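Local coordinates for SusD superfamily protein (Bacteroides thetaiotaomicron VPI-5482, PDB 3HDX) that probably binds polysaccharide at the bacterial outer membrane, at residues G23-A28 with Y79-A84. Sequence-based numbering, arbitrary orientation.
Sequences GLTRAA and YAVINA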
loop_
_atom_site.group_PDB
_atom_site.type_symbol
_atom_site.label_atom_id
_atom_site.label_comp_id
_atom_site.label_asym_id
_atom_site.label_seq_id
_atom_site.Cartn_x
_atom_site.Cartn_y
_atom_site.Cartn_z
ATOM N N GLY A 23 -13.275 7.706 0.147
ATOM C CA GLY A 23 -12.593 8.971 0.333
ATOM C C GLY A 23 -11.820 9.069 1.626
ATOM O O GLY A 23 -10.688 9.571 1.657
ATOM N N LEU A 24 -12.450 8.587 2.699
ATOM C CA LEU A 24 -11.815 8.561 4.005
ATOM C C LEU A 24 -10.600 7.645 4.011
ATOM O O LEU A 24 -9.614 7.958 4.674
ATOM C CB LEU A 24 -12.813 8.157 5.093
ATOM C CG LEU A 24 -13.910 9.189 5.393
ATOM C CD1 LEU A 24 -14.998 8.549 6.245
ATOM C CD2 LEU A 24 -13.276 10.404 6.067
ATOM N N THR A 25 -10.692 6.513 3.299
ATOM C CA THR A 25 -9.567 5.548 3.243
ATOM C C THR A 25 -8.375 6.172 2.496
ATOM O O THR A 25 -7.249 6.132 2.962
ATOM C CB THR A 25 -9.962 4.198 2.649
ATOM O OG1 THR A 25 -11.180 3.718 3.269
ATOM C CG2 THR A 25 -8.810 3.202 2.872
ATOM N N ARG A 26 -8.666 6.850 1.394
ATOM C CA ARG A 26 -7.635 7.587 0.632
ATOM C C ARG A 26 -6.997 8.642 1.551
ATOM O O ARG A 26 -5.786 8.724 1.648
ATOM C CB ARG A 26 -8.252 8.230 -0.592
ATOM C CG ARG A 26 -7.276 9.008 -1.435
ATOM C CD ARG A 26 -7.954 9.618 -2.608
ATOM N NE ARG A 26 -8.895 10.696 -2.224
ATOM C CZ ARG A 26 -10.224 10.739 -2.461
ATOM N NH1 ARG A 26 -10.887 9.799 -3.145
ATOM N NH2 ARG A 26 -10.923 11.793 -2.027
ATOM N N ALA A 27 -7.839 9.396 2.275
ATOM C CA ALA A 27 -7.349 10.430 3.182
ATOM C C ALA A 27 -6.450 9.885 4.292
ATOM O O ALA A 27 -5.447 10.525 4.651
ATOM C CB ALA A 27 -8.507 11.220 3.775
ATOM N N ALA A 28 -6.752 8.688 4.804
ATOM C CA ALA A 28 -5.929 8.090 5.865
ATOM C C ALA A 28 -4.493 7.842 5.404
ATOM O O ALA A 28 -3.551 8.067 6.133
ATOM C CB ALA A 28 -6.543 6.759 6.391
ATOM N N TYR A 79 -9.493 5.546 12.261
ATOM C CA TYR A 79 -10.785 5.327 12.930
ATOM C C TYR A 79 -11.923 6.041 12.188
ATOM O O TYR A 79 -13.060 5.560 12.211
ATOM C CB TYR A 79 -10.749 5.626 14.434
ATOM C CG TYR A 79 -9.978 4.558 15.127
ATOM C CD1 TYR A 79 -10.557 3.289 15.293
ATOM C CD2 TYR A 79 -8.697 4.766 15.601
ATOM C CE1 TYR A 79 -9.852 2.259 15.868
ATOM C CE2 TYR A 79 -8.010 3.750 16.183
ATOM C CZ TYR A 79 -8.589 2.496 16.328
ATOM O OH TYR A 79 -7.833 1.499 16.870
ATOM N N ALA A 80 -11.627 7.131 11.456
ATOM C CA ALA A 80 -12.671 7.758 10.638
ATOM C C ALA A 80 -13.191 6.780 9.572
ATOM O O ALA A 80 -14.396 6.731 9.284
ATOM C CB ALA A 80 -12.188 9.074 9.999
ATOM N N VAL A 81 -12.271 6.012 8.979
ATOM C CA VAL A 81 -12.671 4.993 7.991
ATOM C C VAL A 81 -13.527 3.909 8.669
ATOM O O VAL A 81 -14.597 3.533 8.182
ATOM C CB VAL A 81 -11.452 4.310 7.373
ATOM C CG1 VAL A 81 -11.878 3.124 6.465
ATOM C CG2 VAL A 81 -10.560 5.320 6.636
ATOM N N ILE A 82 -12.982 3.369 9.752
ATOM C CA ILE A 82 -13.596 2.251 10.491
ATOM C C ILE A 82 -15.027 2.634 10.936
ATOM O O ILE A 82 -15.960 1.885 10.737
ATOM C CB ILE A 82 -12.697 1.871 11.694
ATOM C CG1 ILE A 82 -11.392 1.218 11.172
ATOM C CG2 ILE A 82 -13.432 0.966 12.719
ATOM C CD1 ILE A 82 -10.190 1.289 12.155
ATOM N N ASN A 83 -15.191 3.833 11.494
ATOM C CA ASN A 83 -16.488 4.276 11.987
ATOM C C ASN A 83 -17.484 4.508 10.826
ATOM O O ASN A 83 -18.663 4.108 10.898
ATOM C CB ASN A 83 -16.315 5.530 12.850
ATOM C CG ASN A 83 -17.454 5.740 13.806
ATOM O OD1 ASN A 83 -18.044 4.774 14.284
ATOM N ND2 ASN A 83 -17.717 6.981 14.141
ATOM N N ALA A 84 -17.027 5.145 9.749
ATOM C CA ALA A 84 -17.902 5.372 8.584
ATOM C C ALA A 84 -18.370 4.032 7.986
ATOM O O ALA A 84 -19.546 3.874 7.595
ATOM C CB ALA A 84 -17.200 6.224 7.531
#
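Thr25 OG1 is gripped by one hydrogen bond, to Val21 O one turn back on its own helix. Val81 CG1 presses on the same oxygen, 3.3 Å from Thr25 OG1. The two side chains cross at about a right angle. In Val81, CG1 lies anti to the backbone N (chi1 173°). This sends CG2 onto the backbone of the other helix, 3.4 Å from Leu24 O. That carbonyl already accepts the helical bond from Ala28 N. Val81 CG2 also touches Leu24 CB at 3.9 Å and Ala28 CB at 4.3 Å. Leu24, its CG anti to the carbonyl carbon (chi1 -69°), points at helix 76-91. Its CD1 lies 3.5 Å from Ala84 CB, a tight carbon pair, and 3.6 Å from Ala80 O. Small alanines thus receive a long leucine, and the contact is van der Waals packing, partly of methyls on oxygens. The segments run nearly antiparallel (164°), with axes 8.6 Å apart. They belong to helices 11-30 and 76-91 of the mainly helical SusD fold. Arg77 NE, from helix 76-91, hydrogen-bonds Ala28 O and so links the two helices. Helix 104-129 packs against both, with Leu117 on Thr25 and Tyr122 on Ile82, while Phe261 of strand 259-261 also touches Thr25.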